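Local coordinates for DNA mismatch repair protein PMS1 (Saccharomyces cerevisiae, PDB 3H4L), which probably acts as a MutL-family subunit in DNA mismatch repair, binding ATP through its N-terminal GHKL-type ATPase domain, at residues Val14-Ser19 against Cys106-Leu111; Lys189-Asn194 against Ile204-Arg209; Ile285-Arg290 against Leu320-Ser325; Leu298-Glu303 against Asp348-Thr353. One frame throughout, in Å; residues are numbered along the deposited sequence.

Interaction 1: residues Val14-Ser19 against Cys106-Leu111; sequences VHRITS and CGIAKL
His15 brings NE2 of its imidazole up to Gly107 CA, 3.5 Å away. CG stands anti to the backbone N (chi1 164°), which carries the ring from helix 11-22 across to Gly107. The approach is tight: a beta carbon built on Gly107 would fall 2.5 Å from Ser19 OG, so the two segments can meet here because this position is a glycine. Ser19 sets its hydroxyl in the crowded position between backbone N and carbonyl carbon (chi1 64°), turned back on its own helix, where OG is 2.9 Å from His15 O and 3.0 Å from Arg16 O. Ser19 OG also meets Gly107 CA and, at 3.6 Å, Ile108 CG2. That same methyl of Ile108, anti to the carbonyl carbon and beside the backbone N, presses on Arg16 O at 3.3 Å, while CG1 takes the crowded position. Around the contact, His15 ND1 bonds Lys77 NZ and His15 NE2 bonds Met129 O, while Arg16 pairs with Asp13. An alanine at His15 removes both ring hydrogen bonds and the packing on Gly107, and would probably loosen the N-terminal helix on the GHKL-type ATPase core. With an ammonium at one ring nitrogen and a carbonyl oxygen at the other, the imidazole is probably neutral, its proton on NE2, and held in a fixed rotation.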
loop_
_atom_site.group_PDB
_atom_site.type_symbol
_atom_site.label_atom_id
_atom_site.label_comp_id
_atom_site.label_asym_id
_atom_site.label_seq_id
_atom_site.Cartn_x
_atom_site.Cartn_y
_atom_site.Cartn_z
ATOM N N VAL B 14 15.228 33.535 -3.506
ATOM C CA VAL B 14 14.565 33.882 -2.258
ATOM C C VAL B 14 13.241 33.160 -2.205
ATOM O O VAL B 14 12.868 32.611 -1.172
ATOM C CB VAL B 14 14.267 35.365 -2.165
ATOM C CG1 VAL B 14 13.541 35.650 -0.884
ATOM C CG2 VAL B 14 15.545 36.144 -2.235
ATOM N N HIS B 15 12.530 33.170 -3.328
ATOM C CA HIS B 15 11.234 32.509 -3.402
ATOM C C HIS B 15 11.416 31.003 -3.256
ATOM O O HIS B 15 10.625 30.342 -2.599
ATOM C CB HIS B 15 10.540 32.862 -4.725
ATOM C CG HIS B 15 9.401 31.955 -5.084
ATOM N ND1 HIS B 15 8.356 31.689 -4.224
ATOM C CD2 HIS B 15 9.149 31.253 -6.215
ATOM C CE1 HIS B 15 7.511 30.858 -4.811
ATOM N NE2 HIS B 15 7.968 30.578 -6.019
ATOM N N ARG B 16 12.481 30.473 -3.843
ATOM C CA ARG B 16 12.768 29.043 -3.786
ATOM C C ARG B 16 13.050 28.578 -2.367
ATOM O O ARG B 16 12.466 27.603 -1.879
ATOM C CB ARG B 16 13.979 28.728 -4.655
ATOM C CG ARG B 16 13.989 27.313 -5.183
ATOM C CD ARG B 16 15.263 26.995 -5.946
ATOM N NE ARG B 16 16.329 26.668 -5.018
ATOM C CZ ARG B 16 17.342 27.470 -4.727
ATOM N NH1 ARG B 16 17.431 28.657 -5.310
ATOM N NH2 ARG B 16 18.246 27.085 -3.829
ATOM N N ILE B 17 13.971 29.284 -1.722
ATOM C CA ILE B 17 14.389 28.993 -0.362
ATOM C C ILE B 17 13.247 29.159 0.638
ATOM O O ILE B 17 13.031 28.283 1.481
ATOM C CB ILE B 17 15.576 29.907 0.024
ATOM C CG1 ILE B 17 16.772 29.569 -0.872
ATOM C CG2 ILE B 17 15.939 29.746 1.504
ATOM C CD1 ILE B 17 17.915 30.534 -0.725
ATOM N N THR B 18 12.515 30.268 0.545
ATOM C CA THR B 18 11.402 30.527 1.454
ATOM C C THR B 18 10.329 29.458 1.316
ATOM O O THR B 18 9.853 28.916 2.314
ATOM C CB THR B 18 10.728 31.867 1.170
ATOM O OG1 THR B 18 11.719 32.894 1.105
ATOM C CG2 THR B 18 9.731 32.203 2.272
ATOM N N SER B 19 9.937 29.155 0.083
ATOM C CA SER B 19 8.907 28.146 -0.094
ATOM C C SER B 19 9.438 26.810 0.450
ATOM O O SER B 19 8.672 25.963 0.898
ATOM C CB SER B 19 8.475 28.060 -1.567
ATOM O OG SER B 19 9.537 27.643 -2.393
ATOM N N CYS B 106 4.745 25.577 -5.516
ATOM C CA CYS B 106 5.112 26.012 -6.859
ATOM C C CYS B 106 6.609 26.227 -6.978
ATOM O O CYS B 106 7.235 25.845 -7.969
ATOM C CB CYS B 106 4.427 27.324 -7.185
ATOM S SG CYS B 106 2.937 27.059 -8.040
ATOM N N GLY B 107 7.166 26.869 -5.958
ATOM C CA GLY B 107 8.582 27.157 -5.941
ATOM C C GLY B 107 9.466 25.940 -5.806
ATOM O O GLY B 107 10.476 25.858 -6.492
ATOM N N ILE B 108 9.117 24.990 -4.945
ATOM C CA ILE B 108 9.983 23.829 -4.807
ATOM C C ILE B 108 9.472 22.498 -5.356
ATOM O O ILE B 108 9.942 21.436 -4.943
ATOM C CB ILE B 108 10.448 23.643 -3.337
ATOM C CG1 ILE B 108 9.260 23.679 -2.375
ATOM C CG2 ILE B 108 11.457 24.715 -2.993
ATOM C CD1 ILE B 108 8.326 22.501 -2.510
ATOM N N ALA B 109 8.532 22.561 -6.301
ATOM C CA ALA B 109 7.970 21.364 -6.938
ATOM C C ALA B 109 7.234 21.782 -8.205
ATOM O O ALA B 109 7.236 22.954 -8.546
ATOM C CB ALA B 109 7.016 20.653 -5.987
ATOM N N LYS B 110 6.630 20.826 -8.907
ATOM C CA LYS B 110 5.864 21.120 -10.125
ATOM C C LYS B 110 4.414 20.975 -9.693
ATOM O O LYS B 110 4.008 19.880 -9.289
ATOM C CB LYS B 110 6.136 20.089 -11.229
ATOM C CG LYS B 110 7.597 19.783 -11.505
ATOM C CD LYS B 110 8.324 20.903 -12.252
ATOM C CE LYS B 110 9.790 20.521 -12.512
ATOM N NZ LYS B 110 10.492 21.422 -13.486
ATOM N N LEU B 111 3.629 22.045 -9.777
ATOM C CA LEU B 111 2.229 21.969 -9.353
ATOM C C LEU B 111 1.222 21.927 -10.497
ATOM O O LEU B 111 1.268 22.757 -11.395
ATOM C CB LEU B 111 1.880 23.153 -8.442
ATOM C CG LEU B 111 0.466 23.143 -7.835
ATOM C CD1 LEU B 111 0.343 21.971 -6.847
ATOM C CD2 LEU B 111 0.174 24.478 -7.130
#

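Interaction 2: residues Lys189-Asn194 against Ile204-Arg209; sequences KFSVWN and ILSTMR
Side chains of the hairpin formed by strands 189-195 and 200-206 alternate between its two faces. Val192 and Leu205, a hydrogen-bonded antiparallel pair, point to the face packed by helices 167-184 and 213-221, and Ser191 and Ser206 to the other. Ile204 points toward the partner strand and crosses Val192 obliquely, CB 3.9 Å from Val192 CG1, and sends its CD1 along to Asn194 CB. Two residues, Ile204 and Leu205, thus stand opposite the single Val192, which makes a classic beta bulge. Phe190 turns its ring away from the partner strand toward Tyr181 and Ala182, yet its CB still touches Leu205 CD2 at 4.0 Å. Thr207 OG1 lies beside the edge of that ring, near its plane, and accepts the N-H of Phe190 at 3.2 Å and 169°. Thr207 N returns a bond to Phe190 O at 3.0 Å. Beyond Leu205 and Ser206 the sheet runs on in parallel into the second subunit. The chemistry is therefore mostly backbone polarity: at the bulge Val192 O is gripped by two N-H groups, Ile204 N at 2.6 Å and Leu205 N at 3.0 Å, while at the strand's end the threonine hydroxyl does the work of a backbone carbonyl.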
loop_
_atom_site.group_PDB
_atom_site.type_symbol
_atom_site.label_atom_id
_atom_site.label_comp_id
_atom_site.label_asym_id
_atom_site.label_seq_id
_atom_site.Cartn_x
_atom_site.Cartn_y
_atom_site.Cartn_z
ATOM N N LYS B 189 -14.411 9.819 3.531
ATOM C CA LYS B 189 -13.831 8.549 3.104
ATOM C C LYS B 189 -12.423 8.772 2.562
ATOM O O LYS B 189 -12.234 9.498 1.584
ATOM C CB LYS B 189 -14.658 7.883 2.001
ATOM C CG LYS B 189 -13.910 6.711 1.373
ATOM C CD LYS B 189 -14.603 6.099 0.164
ATOM C CE LYS B 189 -13.793 4.895 -0.338
ATOM N NZ LYS B 189 -14.473 4.117 -1.417
ATOM N N PHE B 190 -11.438 8.146 3.193
ATOM C CA PHE B 190 -10.057 8.268 2.752
ATOM C C PHE B 190 -9.602 6.987 2.067
ATOM O O PHE B 190 -10.004 5.884 2.456
ATOM C CB PHE B 190 -9.125 8.541 3.936
ATOM C CG PHE B 190 -9.141 9.954 4.413
ATOM C CD1 PHE B 190 -9.993 10.346 5.440
ATOM C CD2 PHE B 190 -8.290 10.899 3.848
ATOM C CE1 PHE B 190 -9.991 11.666 5.903
ATOM C CE2 PHE B 190 -8.282 12.217 4.300
ATOM C CZ PHE B 190 -9.132 12.599 5.330
ATOM N N SER B 191 -8.758 7.146 1.050
ATOM C CA SER B 191 -8.195 6.028 0.305
ATOM C C SER B 191 -6.761 6.406 -0.023
ATOM O O SER B 191 -6.489 7.517 -0.466
ATOM C CB SER B 191 -8.959 5.800 -0.990
ATOM O OG SER B 191 -10.303 5.485 -0.720
ATOM N N VAL B 192 -5.838 5.490 0.193
ATOM C CA VAL B 192 -4.452 5.787 -0.097
ATOM C C VAL B 192 -3.785 4.616 -0.780
ATOM O O VAL B 192 -3.777 3.490 -0.265
ATOM C CB VAL B 192 -3.670 6.110 1.186
ATOM C CG1 VAL B 192 -2.221 6.431 0.840
ATOM C CG2 VAL B 192 -4.332 7.292 1.918
ATOM N N TRP B 193 -3.227 4.884 -1.949
ATOM C CA TRP B 193 -2.537 3.853 -2.703
ATOM C C TRP B 193 -1.119 4.320 -2.998
ATOM O O TRP B 193 -0.810 5.515 -2.935
ATOM C CB TRP B 193 -3.210 3.598 -4.052
ATOM C CG TRP B 193 -4.679 3.399 -4.054
ATOM C CD1 TRP B 193 -5.647 4.363 -3.981
ATOM C CD2 TRP B 193 -5.355 2.166 -4.274
ATOM N NE1 TRP B 193 -6.889 3.799 -4.154
ATOM C CE2 TRP B 193 -6.736 2.450 -4.332
ATOM C CE3 TRP B 193 -4.928 0.840 -4.425
ATOM C CZ2 TRP B 193 -7.695 1.456 -4.549
ATOM C CZ3 TRP B 193 -5.880 -0.151 -4.642
ATOM C CH2 TRP B 193 -7.249 0.162 -4.699
ATOM N N ASN B 194 -0.263 3.361 -3.324
ATOM C CA ASN B 194 1.097 3.663 -3.710
ATOM C C ASN B 194 1.348 2.873 -4.968
ATOM O O ASN B 194 1.221 1.645 -4.972
ATOM C CB ASN B 194 2.117 3.239 -2.665
ATOM C CG ASN B 194 3.537 3.465 -3.147
ATOM O OD1 ASN B 194 3.871 4.563 -3.615
ATOM N ND2 ASN B 194 4.379 2.438 -3.052
ATOM N N ILE B 204 -2.903 1.163 0.349
ATOM C CA ILE B 204 -2.253 1.447 1.619
ATOM C C ILE B 204 -3.244 1.636 2.770
ATOM O O ILE B 204 -3.062 1.055 3.837
ATOM C CB ILE B 204 -1.378 2.709 1.515
ATOM C CG1 ILE B 204 -0.363 2.558 0.374
ATOM C CG2 ILE B 204 -0.678 2.958 2.828
ATOM C CD1 ILE B 204 0.672 1.470 0.580
ATOM N N LEU B 205 -4.285 2.442 2.553
ATOM C CA LEU B 205 -5.288 2.701 3.593
ATOM C C LEU B 205 -6.667 3.009 3.013
ATOM O O LEU B 205 -6.787 3.532 1.898
ATOM C CB LEU B 205 -4.833 3.866 4.488
ATOM C CG LEU B 205 -5.743 4.451 5.585
ATOM C CD1 LEU B 205 -4.880 5.126 6.662
ATOM C CD2 LEU B 205 -6.725 5.459 4.987
ATOM N N SER B 206 -7.706 2.684 3.782
ATOM C CA SER B 206 -9.075 2.944 3.353
ATOM C C SER B 206 -10.082 2.944 4.494
ATOM O O SER B 206 -10.061 2.060 5.350
ATOM C CB SER B 206 -9.514 1.912 2.318
ATOM O OG SER B 206 -10.825 2.201 1.866
ATOM N N THR B 207 -10.955 3.945 4.507
ATOM C CA THR B 207 -11.997 4.028 5.517
ATOM C C THR B 207 -13.316 4.257 4.799
ATOM O O THR B 207 -13.349 4.784 3.690
ATOM C CB THR B 207 -11.770 5.181 6.534
ATOM O OG1 THR B 207 -11.728 6.440 5.852
ATOM C CG2 THR B 207 -10.482 4.969 7.299
ATOM N N MET B 208 -14.404 3.851 5.436
ATOM C CA MET B 208 -15.730 3.998 4.857
ATOM C C MET B 208 -16.333 5.351 5.216
ATOM O O MET B 208 -16.111 5.871 6.310
ATOM C CB MET B 208 -16.648 2.878 5.361
ATOM C CG MET B 208 -16.222 1.480 4.942
ATOM S SD MET B 208 -16.300 1.281 3.150
ATOM C CE MET B 208 -14.594 1.743 2.659
ATOM N N ARG B 209 -17.094 5.921 4.290
ATOM C CA ARG B 209 -17.735 7.197 4.545
ATOM C C ARG B 209 -18.731 6.972 5.680
ATOM O O ARG B 209 -19.299 5.888 5.799
ATOM C CB ARG B 209 -18.464 7.680 3.294
ATOM C CG ARG B 209 -18.922 9.113 3.384
ATOM C CD ARG B 209 -19.688 9.509 2.148
ATOM N NE ARG B 209 -18.891 9.298 0.947
ATOM C CZ ARG B 209 -19.346 9.474 -0.290
ATOM N NH1 ARG B 209 -20.601 9.866 -0.482
ATOM N NH2 ARG B 209 -18.549 9.263 -1.334
#

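Interaction 3: residues Ile285-Arg290 against Leu320-Ser325; sequences IYVNKR and LELPMS
Strands 283-287 and 316-321 lie side by side and parallel, joined through helix 295-306 in a beta-alpha-beta crossover of the S5-like domain of this mismatch-repair protein. Leu320 carries the register. Its N-H points almost straight at Tyr286 O, nearly along the C=O axis, in a very short bond of 2.5 Å with an angle of 175° at the hydrogen. One residue further along, Leu320 O takes the N-H of Asn288 at 2.9 Å from above the carbonyl plane and also receives a CA-H contact from Val287 CA at 3.1 Å. The Leu320 side chain shares a sheet face with Val287, CB lying 4.1 Å from Val287 CG2, and goes on to Leu297 of the crossover helix. Glu321 starts out on the side turned from strand 283-287, but a bend at chi2 swings its carboxylate back, crossing Asn288 at about a right angle with amide and carboxylate planes 34° apart. Asn319 steadies this corner, its side chain bonding Glu321 OE1 and Lys289 N. The chain can turn there because Asn288 and Lys289 both take left-handed backbone angles. Lys289 NZ stays 4.7 Å from Glu321 OE1, a distance at which the opposite charges may attract weakly. Leu322, where the chain leaves the strand ahead of the 3-10 turn at 324-325, sets its carbonyl beside the Asn288 amide. With its CG in the crowded position between backbone N and carbonyl carbon, Leu322 CD2 meets Val287 CG1 at 3.7 Å.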
loop_
_atom_site.group_PDB
_atom_site.type_symbol
_atom_site.label_atom_id
_atom_site.label_comp_id
_atom_site.label_asym_id
_atom_site.label_seq_id
_atom_site.Cartn_x
_atom_site.Cartn_y
_atom_site.Cartn_z
ATOM N N ILE B 285 -4.613 13.486 19.225
ATOM C CA ILE B 285 -5.484 14.397 19.971
ATOM C C ILE B 285 -6.123 15.385 19.016
ATOM O O ILE B 285 -5.453 15.964 18.155
ATOM C CB ILE B 285 -4.707 15.219 20.979
ATOM C CG1 ILE B 285 -3.605 15.957 20.220
ATOM C CG2 ILE B 285 -4.178 14.331 22.083
ATOM C CD1 ILE B 285 -2.637 16.676 21.045
ATOM N N TYR B 286 -7.416 15.598 19.189
ATOM C CA TYR B 286 -8.124 16.518 18.329
ATOM C C TYR B 286 -8.951 17.541 19.094
ATOM O O TYR B 286 -9.527 17.247 20.141
ATOM C CB TYR B 286 -9.061 15.755 17.400
ATOM C CG TYR B 286 -8.461 14.554 16.718
ATOM C CD1 TYR B 286 -8.315 13.347 17.395
ATOM C CD2 TYR B 286 -8.117 14.602 15.368
ATOM C CE1 TYR B 286 -7.860 12.214 16.738
ATOM C CE2 TYR B 286 -7.659 13.479 14.705
ATOM C CZ TYR B 286 -7.542 12.284 15.389
ATOM O OH TYR B 286 -7.186 11.143 14.708
ATOM N N VAL B 287 -8.995 18.752 18.553
ATOM C CA VAL B 287 -9.784 19.828 19.127
ATOM C C VAL B 287 -10.695 20.246 17.983
ATOM O O VAL B 287 -10.246 20.798 16.975
ATOM C CB VAL B 287 -8.904 21.004 19.579
ATOM C CG1 VAL B 287 -9.779 22.138 20.111
ATOM C CG2 VAL B 287 -7.946 20.534 20.656
ATOM N N ASN B 288 -11.980 19.953 18.143
ATOM C CA ASN B 288 -12.973 20.247 17.117
ATOM C C ASN B 288 -12.593 19.583 15.793
ATOM O O ASN B 288 -12.433 20.246 14.766
ATOM C CB ASN B 288 -13.151 21.759 16.928
ATOM C CG ASN B 288 -13.706 22.442 18.169
ATOM O OD1 ASN B 288 -14.489 21.858 18.929
ATOM N ND2 ASN B 288 -13.312 23.692 18.373
ATOM N N LYS B 289 -12.428 18.264 15.857
ATOM C CA LYS B 289 -12.108 17.406 14.717
ATOM C C LYS B 289 -10.909 17.738 13.834
ATOM O O LYS B 289 -10.902 17.403 12.654
ATOM C CB LYS B 289 -13.347 17.264 13.838
ATOM C CG LYS B 289 -14.607 16.888 14.605
ATOM C CD LYS B 289 -14.432 15.570 15.342
ATOM C CE LYS B 289 -15.738 15.110 15.983
ATOM N NZ LYS B 289 -15.593 13.811 16.715
ATOM N N ARG B 290 -9.888 18.371 14.392
ATOM C CA ARG B 290 -8.711 18.702 13.601
ATOM C C ARG B 290 -7.440 18.326 14.343
ATOM O O ARG B 290 -7.258 18.699 15.504
ATOM C CB ARG B 290 -8.705 20.196 13.281
ATOM C CG ARG B 290 -9.978 20.657 12.602
ATOM C CD ARG B 290 -10.013 22.158 12.402
ATOM N NE ARG B 290 -11.244 22.577 11.739
ATOM C CZ ARG B 290 -11.559 23.843 11.482
ATOM N NH1 ARG B 290 -10.728 24.816 11.837
ATOM N NH2 ARG B 290 -12.700 24.137 10.871
ATOM N N LEU B 320 -11.310 16.834 21.809
ATOM C CA LEU B 320 -11.745 17.867 22.740
ATOM C C LEU B 320 -12.692 18.750 21.947
ATOM O O LEU B 320 -12.284 19.424 20.994
ATOM C CB LEU B 320 -10.570 18.711 23.250
ATOM C CG LEU B 320 -9.407 18.017 23.959
ATOM C CD1 LEU B 320 -8.636 19.044 24.779
ATOM C CD2 LEU B 320 -9.929 16.909 24.865
ATOM N N GLU B 321 -13.961 18.717 22.338
ATOM C CA GLU B 321 -14.997 19.491 21.682
ATOM C C GLU B 321 -15.364 20.660 22.590
ATOM O O GLU B 321 -15.680 20.471 23.764
ATOM C CB GLU B 321 -16.220 18.600 21.442
ATOM C CG GLU B 321 -17.227 19.127 20.429
ATOM C CD GLU B 321 -16.668 19.148 19.022
ATOM O OE1 GLU B 321 -16.226 18.081 18.540
ATOM O OE2 GLU B 321 -16.671 20.233 18.398
ATOM N N LEU B 322 -15.302 21.870 22.048
ATOM C CA LEU B 322 -15.644 23.067 22.809
ATOM C C LEU B 322 -15.791 24.249 21.855
ATOM O O LEU B 322 -15.437 24.157 20.675
ATOM C CB LEU B 322 -14.563 23.373 23.855
ATOM C CG LEU B 322 -13.248 23.996 23.378
ATOM C CD1 LEU B 322 -12.444 24.456 24.579
ATOM C CD2 LEU B 322 -12.466 22.995 22.551
ATOM N N PRO B 323 -16.334 25.373 22.346
ATOM C CA PRO B 323 -16.495 26.541 21.472
ATOM C C PRO B 323 -15.145 27.162 21.113
ATOM O O PRO B 323 -14.304 27.357 21.987
ATOM C CB PRO B 323 -17.384 27.471 22.303
ATOM C CG PRO B 323 -17.033 27.103 23.722
ATOM C CD PRO B 323 -16.958 25.601 23.663
ATOM N N MET B 324 -14.933 27.453 19.828
ATOM C CA MET B 324 -13.667 28.043 19.383
ATOM C C MET B 324 -13.464 29.420 19.990
ATOM O O MET B 324 -12.339 29.915 20.088
ATOM C CB MET B 324 -13.618 28.174 17.861
ATOM C CG MET B 324 -12.459 29.058 17.389
ATOM S SD MET B 324 -12.389 29.298 15.612
ATOM C CE MET B 324 -11.287 27.929 15.139
ATOM N N SER B 325 -14.573 30.036 20.381
ATOM C CA SER B 325 -14.561 31.357 20.986
ATOM C C SER B 325 -13.632 31.387 22.199
ATOM O O SER B 325 -13.099 32.436 22.564
ATOM C CB SER B 325 -15.982 31.734 21.405
ATOM O OG SER B 325 -16.904 30.735 20.996
#

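Interaction 4: residues Leu298-Glu303 against Asp348-Thr353; sequences LKCCNE and DIFKTT
Lys351 runs out from helix 343-362 along the flank of helix 295-306, the short segments being nearly parallel at 24° with axes 9.9 Å apart. Its CB rests on Cys300 SG at 3.4 Å, and CG, anti to the backbone N, stays beside the same sulfur at 3.7 Å. CD passes on to Glu303, 3.9 Å from OE1. There the chain bends (chi3 -59°), so that CE comes to 3.1 Å from Glu303 OE1 and NZ ends in a salt bridge to that oxygen at 3.5 Å, the two side chains crossing at about a right angle. Next to Lys351 in the helix, Phe350 offers its ring edge to two sulfurs. Cys300 SG lies in the ring plane, 3.8 Å from CD2, while Cys301 SG approaches CE2 and CZ, both 4.0 Å away. Leu236 and Leu297 also pack on this ring. An alanine at Lys351 keeps the CB contact but loses CG to NZ and the salt bridge, which would probably weaken the outer side of the helix pair. The contact grades from a charged pair near the solvent to a buried interior, where the sulfurs, set at the ring edge, are likely to face its weakly positive C-H groups.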
loop_
_atom_site.group_PDB
_atom_site.type_symbol
_atom_site.label_atom_id
_atom_site.label_comp_id
_atom_site.label_asym_id
_atom_site.label_seq_id
_atom_site.Cartn_x
_atom_site.Cartn_y
_atom_site.Cartn_z
ATOM N N LEU B 298 -0.594 16.026 26.171
ATOM C CA LEU B 298 -0.074 14.672 26.035
ATOM C C LEU B 298 0.767 14.357 27.261
ATOM O O LEU B 298 0.642 13.276 27.846
ATOM C CB LEU B 298 0.768 14.521 24.764
ATOM C CG LEU B 298 -0.013 14.247 23.478
ATOM C CD1 LEU B 298 0.964 13.940 22.359
ATOM C CD2 LEU B 298 -0.962 13.076 23.681
ATOM N N LYS B 299 1.618 15.304 27.652
ATOM C CA LYS B 299 2.453 15.105 28.825
ATOM C C LYS B 299 1.533 14.670 29.954
ATOM O O LYS B 299 1.776 13.658 30.610
ATOM C CB LYS B 299 3.169 16.397 29.194
ATOM N N CYS B 300 0.461 15.427 30.162
ATOM C CA CYS B 300 -0.488 15.098 31.212
ATOM C C CYS B 300 -1.018 13.670 31.049
ATOM O O CYS B 300 -1.041 12.899 32.012
ATOM C CB CYS B 300 -1.650 16.093 31.213
ATOM S SG CYS B 300 -2.865 15.768 32.516
ATOM N N CYS B 301 -1.436 13.318 29.837
ATOM C CA CYS B 301 -1.951 11.979 29.565
ATOM C C CYS B 301 -0.936 10.938 30.019
ATOM O O CYS B 301 -1.253 10.037 30.790
ATOM C CB CYS B 301 -2.210 11.806 28.062
ATOM S SG CYS B 301 -3.922 11.951 27.481
ATOM N N ASN B 302 0.291 11.078 29.531
ATOM C CA ASN B 302 1.370 10.154 29.854
ATOM C C ASN B 302 1.635 9.963 31.340
ATOM O O ASN B 302 1.698 8.832 31.818
ATOM C CB ASN B 302 2.662 10.595 29.161
ATOM C CG ASN B 302 2.581 10.470 27.650
ATOM O OD1 ASN B 302 2.240 9.409 27.119
ATOM N ND2 ASN B 302 2.907 11.551 26.948
ATOM N N GLU B 303 1.793 11.058 32.071
ATOM C CA GLU B 303 2.072 10.958 33.498
ATOM C C GLU B 303 0.936 10.271 34.257
ATOM O O GLU B 303 1.163 9.301 34.988
ATOM C CB GLU B 303 2.348 12.348 34.077
ATOM C CG GLU B 303 1.158 13.273 34.115
ATOM C CD GLU B 303 1.576 14.718 34.260
ATOM O OE1 GLU B 303 0.694 15.576 34.500
ATOM O OE2 GLU B 303 2.791 14.993 34.122
ATOM N N ASP B 348 -5.392 20.807 34.698
ATOM C CA ASP B 348 -5.619 20.254 36.031
ATOM C C ASP B 348 -6.936 19.503 36.189
ATOM O O ASP B 348 -6.989 18.452 36.837
ATOM C CB ASP B 348 -5.534 21.368 37.078
ATOM C CG ASP B 348 -4.136 21.939 37.198
ATOM O OD1 ASP B 348 -3.228 21.192 37.633
ATOM O OD2 ASP B 348 -3.944 23.125 36.849
ATOM N N ILE B 349 -7.999 20.047 35.610
ATOM C CA ILE B 349 -9.301 19.404 35.696
ATOM C C ILE B 349 -9.290 18.123 34.868
ATOM O O ILE B 349 -9.993 17.165 35.179
ATOM C CB ILE B 349 -10.423 20.354 35.215
ATOM C CG1 ILE B 349 -10.596 21.482 36.240
ATOM C CG2 ILE B 349 -11.721 19.584 35.012
ATOM C CD1 ILE B 349 -11.808 22.361 36.009
ATOM N N PHE B 350 -8.472 18.111 33.822
ATOM C CA PHE B 350 -8.356 16.940 32.971
ATOM C C PHE B 350 -7.553 15.862 33.704
ATOM O O PHE B 350 -7.969 14.702 33.791
ATOM C CB PHE B 350 -7.644 17.301 31.659
ATOM C CG PHE B 350 -7.422 16.122 30.751
ATOM C CD1 PHE B 350 -8.486 15.552 30.056
ATOM C CD2 PHE B 350 -6.163 15.540 30.641
ATOM C CE1 PHE B 350 -8.297 14.416 29.271
ATOM C CE2 PHE B 350 -5.962 14.400 29.859
ATOM C CZ PHE B 350 -7.029 13.837 29.173
ATOM N N LYS B 351 -6.401 16.263 34.237
ATOM C CA LYS B 351 -5.518 15.348 34.943
ATOM C C LYS B 351 -6.256 14.541 36.002
ATOM O O LYS B 351 -6.112 13.324 36.065
ATOM C CB LYS B 351 -4.364 16.118 35.588
ATOM C CG LYS B 351 -3.276 15.230 36.185
ATOM C CD LYS B 351 -2.235 16.044 36.964
ATOM C CE LYS B 351 -1.549 17.097 36.088
ATOM N NZ LYS B 351 -0.521 17.897 36.827
ATOM N N THR B 352 -7.057 15.209 36.825
ATOM C CA THR B 352 -7.785 14.497 37.869
ATOM C C THR B 352 -8.989 13.745 37.304
ATOM O O THR B 352 -9.322 12.664 37.785
ATOM C CB THR B 352 -8.267 15.459 38.996
ATOM O OG1 THR B 352 -9.439 16.173 38.573
ATOM C CG2 THR B 352 -7.165 16.460 39.342
ATOM N N THR B 353 -9.631 14.317 36.284
ATOM C CA THR B 353 -10.803 13.696 35.658
ATOM C C THR B 353 -10.436 12.383 34.974
ATOM O O THR B 353 -11.201 11.415 35.014
ATOM C CB THR B 353 -11.462 14.622 34.605
ATOM O OG1 THR B 353 -12.100 15.728 35.257
ATOM C CG2 THR B 353 -12.506 13.856 33.808
#

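In the fold
From the N terminus, interaction 1 comes first, bringing helix 11-22 onto residues 106-108 and closing a loop of 86 residues that includes most of the nucleotide pocket. Interaction 2 follows in series, closing the short hairpin at the edge, within this chain, of the same sheet that interaction 1 reaches through strand 110-116; their centres are 29 Å apart. The chain then enters the second domain, where interactions 3 and 4 cross, their segments alternating. Interaction 3 pairs the strands that precede and follow helix 295-306, and interaction 4 adds helix 343-362 beside that helix. These last two touch directly, Ile285 CG2 lying 3.8 Å from Leu298 CD2.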